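Local structure of beta-glucanase (Podospora anserina, 4LE4) at residues G93-K104 against D160-F171. The protein probably hydrolyses beta-glucans, as a fungal glycoside hydrolase of family 131. Sequence-based numbering, arbitrary orientation.
Sequences GKVYYHFSLMRK and DVWHNVAYEIDF
The carbonyl oxygen of G93 takes the backbone N-H of F171 at 2.7 Å (G93 O to F171 N) and also meets the CA of D170 in a CA-H...O contact. From here strands 94-102 and 163-170 run antiparallel in one sheet of the concanavalin-like beta-sandwich, strand 222-233 flanking 94-102 and strand 175-182 flanking 163-170. Paired backbone bonds join V95 to I169, Y97 to Y167, F99 to V165 and L101 to H163; their side chains share the face turned to strand 115-120 of the other sheet. There CE1 of F99 points into the face of Y167, 3.6 Å from its CZ, an offset edge-to-face pair with planes at 68°. The V165 CB lies over one face of the F99 ring, and Y167 OH is hydrogen-bonded to A118 O. On the other face of the sheet, A166 CB sits over the H98 imidazole, while E168 runs alongside Y96, CG 3.7 Å from CE1, its carboxylate held by R189 and W179. M102 CB rests over the centre of the W162 six-membered ring, 3.4 Å from the centroid; bends at chi2 (-85°) and chi3 (-77°) bring CE back to W162 CZ2. A serine replacing W162 would probably leave M102 CB without its aromatic cover and the CE methyl free to turn. Past M102, a water bridges K104 NZ and D160 OD1, 2.6 Å from each, with a second, weaker water link beside it.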
loop_
_atom_site.group_PDB
_atom_site.type_symbol
_atom_site.label_atom_id
_atom_site.label_comp_id
_atom_site.label_asym_id
_atom_site.label_seq_id
_atom_site.Cartn_x
_atom_site.Cartn_y
_atom_site.Cartn_z
ATOM N N GLY A 93 7.981 1.120 18.958
ATOM C CA GLY A 93 7.278 2.275 19.473
ATOM C C GLY A 93 6.078 2.674 18.640
ATOM O O GLY A 93 5.416 1.829 18.016
ATOM N N LYS A 94 5.785 3.969 18.647
ATOM C CA LYS A 94 4.652 4.469 17.886
ATOM C C LYS A 94 5.171 5.014 16.578
ATOM O O LYS A 94 6.025 5.912 16.540
ATOM C CB LYS A 94 3.900 5.559 18.668
ATOM C CG LYS A 94 2.461 5.806 18.167
ATOM C CD LYS A 94 1.988 7.213 18.552
ATOM C CE LYS A 94 2.967 8.248 17.963
ATOM N NZ LYS A 94 2.681 9.689 18.249
ATOM N N VAL A 95 4.631 4.468 15.492
ATOM C CA VAL A 95 5.056 4.822 14.138
ATOM C C VAL A 95 3.819 4.991 13.262
ATOM O O VAL A 95 2.830 4.294 13.469
ATOM C CB VAL A 95 5.896 3.671 13.542
ATOM C CG1 VAL A 95 6.469 4.081 12.204
ATOM C CG2 VAL A 95 6.998 3.272 14.519
ATOM N N TYR A 96 3.863 5.920 12.305
ATOM C CA TYR A 96 2.730 6.130 11.400
ATOM C C TYR A 96 3.126 5.688 10.002
ATOM O O TYR A 96 4.132 6.159 9.463
ATOM C CB TYR A 96 2.355 7.604 11.343
ATOM C CG TYR A 96 1.936 8.155 12.680
ATOM C CD1 TYR A 96 0.619 8.024 13.130
ATOM C CD2 TYR A 96 2.850 8.809 13.484
ATOM C CE1 TYR A 96 0.230 8.555 14.370
ATOM C CE2 TYR A 96 2.481 9.327 14.715
ATOM C CZ TYR A 96 1.179 9.200 15.149
ATOM O OH TYR A 96 0.842 9.718 16.381
ATOM N N TYR A 97 2.329 4.803 9.408
ATOM C CA TYR A 97 2.627 4.284 8.073
ATOM C C TYR A 97 1.673 4.921 7.072
ATOM O O TYR A 97 0.480 4.652 7.095
ATOM C CB TYR A 97 2.437 2.775 8.040
ATOM C CG TYR A 97 3.592 1.997 8.579
ATOM C CD1 TYR A 97 3.959 2.110 9.919
ATOM C CD2 TYR A 97 4.309 1.125 7.760
ATOM C CE1 TYR A 97 5.021 1.354 10.422
ATOM C CE2 TYR A 97 5.367 0.372 8.250
ATOM C CZ TYR A 97 5.715 0.490 9.587
ATOM O OH TYR A 97 6.732 -0.309 10.088
ATOM N N HIS A 98 2.206 5.758 6.195
ATOM C CA HIS A 98 1.391 6.472 5.213
ATOM C C HIS A 98 1.387 5.882 3.804
ATOM O O HIS A 98 2.355 5.274 3.353
ATOM C CB HIS A 98 1.918 7.899 4.992
ATOM C CG HIS A 98 1.697 8.858 6.118
ATOM N ND1 HIS A 98 2.570 8.986 7.180
ATOM C CD2 HIS A 98 0.743 9.803 6.297
ATOM C CE1 HIS A 98 2.158 9.965 7.970
ATOM N NE2 HIS A 98 1.055 10.479 7.452
ATOM N N PHE A 99 0.285 6.107 3.103
ATOM C CA PHE A 99 0.166 5.743 1.684
ATOM C C PHE A 99 -1.141 6.253 1.125
ATOM O O PHE A 99 -2.103 6.440 1.859
ATOM C CB PHE A 99 0.325 4.241 1.395
ATOM C CG PHE A 99 -0.751 3.358 2.011
ATOM C CD1 PHE A 99 -0.666 3.000 3.342
ATOM C CD2 PHE A 99 -1.844 2.893 1.245
ATOM C CE1 PHE A 99 -1.641 2.197 3.939
ATOM C CE2 PHE A 99 -2.847 2.065 1.851
ATOM C CZ PHE A 99 -2.730 1.728 3.194
ATOM N N SER A 100 -1.160 6.516 -0.181
ATOM C CA SER A 100 -2.371 6.970 -0.836
ATOM C C SER A 100 -2.570 5.934 -1.960
ATOM O O SER A 100 -1.616 5.472 -2.559
ATOM C CB SER A 100 -2.207 8.397 -1.374
ATOM O OG SER A 100 -1.970 9.323 -0.301
ATOM N N LEU A 101 -3.822 5.565 -2.194
ATOM C CA LEU A 101 -4.188 4.542 -3.167
ATOM C C LEU A 101 -5.387 4.957 -4.014
ATOM O O LEU A 101 -6.308 5.573 -3.506
ATOM C CB LEU A 101 -4.559 3.279 -2.378
ATOM C CG LEU A 101 -5.045 2.053 -3.147
ATOM C CD1 LEU A 101 -3.894 1.437 -3.931
ATOM C CD2 LEU A 101 -5.609 1.037 -2.099
ATOM N N MET A 102 -5.413 4.538 -5.282
ATOM C CA MET A 102 -6.556 4.881 -6.156
ATOM C C MET A 102 -6.681 3.803 -7.227
ATOM O O MET A 102 -5.698 3.154 -7.592
ATOM C CB MET A 102 -6.295 6.264 -6.819
ATOM C CG MET A 102 -7.319 6.774 -7.862
ATOM S SD MET A 102 -6.968 6.119 -9.542
ATOM C CE MET A 102 -5.553 7.190 -10.062
ATOM N N ARG A 103 -7.907 3.540 -7.673
ATOM C CA ARG A 103 -8.081 2.606 -8.780
ATOM C C ARG A 103 -8.895 3.407 -9.825
ATOM O O ARG A 103 -9.568 4.386 -9.498
ATOM C CB ARG A 103 -8.933 1.397 -8.385
ATOM C CG ARG A 103 -10.403 1.763 -8.260
ATOM C CD ARG A 103 -11.271 0.509 -7.980
ATOM N NE ARG A 103 -12.686 0.865 -7.885
ATOM C CZ ARG A 103 -13.500 1.038 -8.930
ATOM N NH1 ARG A 103 -13.060 0.895 -10.179
ATOM N NH2 ARG A 103 -14.771 1.352 -8.716
ATOM N N LYS A 104 -8.822 2.969 -11.074
ATOM C CA LYS A 104 -9.601 3.571 -12.159
ATOM C C LYS A 104 -10.615 2.494 -12.622
ATOM O O LYS A 104 -10.628 1.375 -12.108
ATOM C CB LYS A 104 -8.666 3.920 -13.333
ATOM C CG LYS A 104 -7.662 5.022 -13.021
ATOM C CD LYS A 104 -6.761 5.323 -14.260
ATOM C CE LYS A 104 -5.723 6.413 -13.991
ATOM N NZ LYS A 104 -6.338 7.758 -13.754
ATOM N N ASP A 160 -11.219 6.610 -9.560
ATOM C CA ASP A 160 -10.562 7.920 -9.543
ATOM C C ASP A 160 -10.521 8.642 -8.212
ATOM O O ASP A 160 -10.160 9.831 -8.159
ATOM C CB ASP A 160 -11.216 8.848 -10.583
ATOM C CG ASP A 160 -11.397 8.169 -11.925
ATOM O OD1 ASP A 160 -10.439 7.533 -12.378
ATOM O OD2 ASP A 160 -12.486 8.256 -12.535
ATOM N N VAL A 161 -10.924 7.966 -7.141
ATOM C CA VAL A 161 -10.888 8.587 -5.821
ATOM C C VAL A 161 -9.602 8.218 -5.134
ATOM O O VAL A 161 -9.261 7.048 -5.072
ATOM C CB VAL A 161 -12.078 8.096 -4.921
ATOM C CG1 VAL A 161 -11.905 8.611 -3.476
ATOM C CG2 VAL A 161 -13.398 8.595 -5.503
ATOM N N TRP A 162 -8.883 9.209 -4.620
ATOM C CA TRP A 162 -7.655 8.924 -3.903
ATOM C C TRP A 162 -7.945 8.721 -2.429
ATOM O O TRP A 162 -8.594 9.546 -1.820
ATOM C CB TRP A 162 -6.665 10.082 -4.062
ATOM C CG TRP A 162 -5.912 9.982 -5.329
ATOM C CD1 TRP A 162 -6.206 10.612 -6.531
ATOM C CD2 TRP A 162 -4.798 9.127 -5.582
ATOM N NE1 TRP A 162 -5.334 10.185 -7.499
ATOM C CE2 TRP A 162 -4.457 9.280 -6.953
ATOM C CE3 TRP A 162 -4.048 8.235 -4.784
ATOM C CZ2 TRP A 162 -3.401 8.588 -7.543
ATOM C CZ3 TRP A 162 -2.984 7.527 -5.379
ATOM C CH2 TRP A 162 -2.672 7.717 -6.753
ATOM N N HIS A 163 -7.504 7.585 -1.888
ATOM C CA HIS A 163 -7.668 7.276 -0.480
ATOM C C HIS A 163 -6.333 7.425 0.190
ATOM O O HIS A 163 -5.389 6.697 -0.123
ATOM C CB HIS A 163 -8.155 5.832 -0.296
ATOM C CG HIS A 163 -9.587 5.648 -0.676
ATOM N ND1 HIS A 163 -10.614 5.766 0.235
ATOM C CD2 HIS A 163 -10.166 5.415 -1.876
ATOM C CE1 HIS A 163 -11.771 5.614 -0.390
ATOM N NE2 HIS A 163 -11.527 5.401 -1.674
ATOM N N ASN A 164 -6.257 8.357 1.128
ATOM C CA ASN A 164 -5.012 8.605 1.858
ATOM C C ASN A 164 -5.169 7.920 3.216
ATOM O O ASN A 164 -6.154 8.129 3.892
ATOM C CB ASN A 164 -4.850 10.118 2.046
ATOM C CG ASN A 164 -5.146 10.896 0.752
ATOM O OD1 ASN A 164 -6.112 11.689 0.662
ATOM N ND2 ASN A 164 -4.346 10.649 -0.246
ATOM N N VAL A 165 -4.184 7.129 3.604
ATOM C CA VAL A 165 -4.249 6.347 4.839
ATOM C C VAL A 165 -2.979 6.499 5.687
ATOM O O VAL A 165 -1.891 6.777 5.160
ATOM C CB VAL A 165 -4.316 4.826 4.490
ATOM C CG1 VAL A 165 -4.217 3.946 5.766
ATOM C CG2 VAL A 165 -5.585 4.519 3.691
ATOM N N ALA A 166 -3.146 6.409 7.003
ATOM C CA ALA A 166 -1.996 6.311 7.866
ATOM C C ALA A 166 -2.364 5.259 8.911
ATOM O O ALA A 166 -3.405 5.382 9.570
ATOM C CB ALA A 166 -1.649 7.636 8.546
ATOM N N TYR A 167 -1.561 4.194 9.014
ATOM C CA TYR A 167 -1.789 3.197 10.076
ATOM C C TYR A 167 -1.039 3.795 11.280
ATOM O O TYR A 167 0.129 4.103 11.146
ATOM C CB TYR A 167 -1.086 1.878 9.798
ATOM C CG TYR A 167 -1.495 1.137 8.565
ATOM C CD1 TYR A 167 -2.812 1.144 8.131
ATOM C CD2 TYR A 167 -0.563 0.353 7.873
ATOM C CE1 TYR A 167 -3.203 0.374 7.028
ATOM C CE2 TYR A 167 -0.936 -0.419 6.769
ATOM C CZ TYR A 167 -2.264 -0.405 6.351
ATOM O OH TYR A 167 -2.661 -1.178 5.262
ATOM N N GLU A 168 -1.713 3.975 12.408
ATOM C CA GLU A 168 -1.080 4.492 13.635
ATOM C C GLU A 168 -0.730 3.216 14.399
ATOM O O GLU A 168 -1.597 2.574 14.999
ATOM C CB GLU A 168 -2.089 5.326 14.433
ATOM C CG GLU A 168 -1.559 5.694 15.836
ATOM C CD GLU A 168 -2.439 6.654 16.615
ATOM O OE1 GLU A 168 -3.590 6.911 16.217
ATOM O OE2 GLU A 168 -1.961 7.153 17.661
ATOM N N ILE A 169 0.535 2.821 14.364
ATOM C CA ILE A 169 0.885 1.576 15.001
ATOM C C ILE A 169 1.725 1.800 16.264
ATOM O O ILE A 169 2.710 2.527 16.224
ATOM C CB ILE A 169 1.682 0.685 14.018
ATOM C CG1 ILE A 169 0.920 0.592 12.674
ATOM C CG2 ILE A 169 1.908 -0.718 14.636
ATOM C CD1 ILE A 169 1.552 -0.310 11.652
ATOM N N ASP A 170 1.315 1.187 17.364
ATOM C CA ASP A 170 2.108 1.260 18.592
ATOM C C ASP A 170 2.634 -0.151 18.754
ATOM O O ASP A 170 1.911 -1.028 19.238
ATOM C CB ASP A 170 1.254 1.622 19.811
ATOM C CG ASP A 170 2.113 1.910 21.050
ATOM O OD1 ASP A 170 3.250 1.388 21.120
ATOM O OD2 ASP A 170 1.650 2.654 21.942
ATOM N N PHE A 171 3.879 -0.386 18.349
ATOM C CA PHE A 171 4.454 -1.723 18.439
ATOM C C PHE A 171 4.743 -2.174 19.879
ATOM O O PHE A 171 4.968 -3.349 20.130
ATOM C CB PHE A 171 5.726 -1.789 17.611
ATOM C CG PHE A 171 5.491 -1.715 16.130
ATOM C CD1 PHE A 171 5.175 -2.868 15.405
ATOM C CD2 PHE A 171 5.602 -0.505 15.455
ATOM C CE1 PHE A 171 4.970 -2.817 14.015
ATOM C CE2 PHE A 171 5.405 -0.433 14.070
ATOM C CZ PHE A 171 5.084 -1.607 13.343
HETATM O O HOH W 1 -10.024 4.855 -6.198
HETATM O O HOH W 2 -8.149 8.814 -12.185
HETATM O O HOH W 3 -9.448 7.886 -15.088
#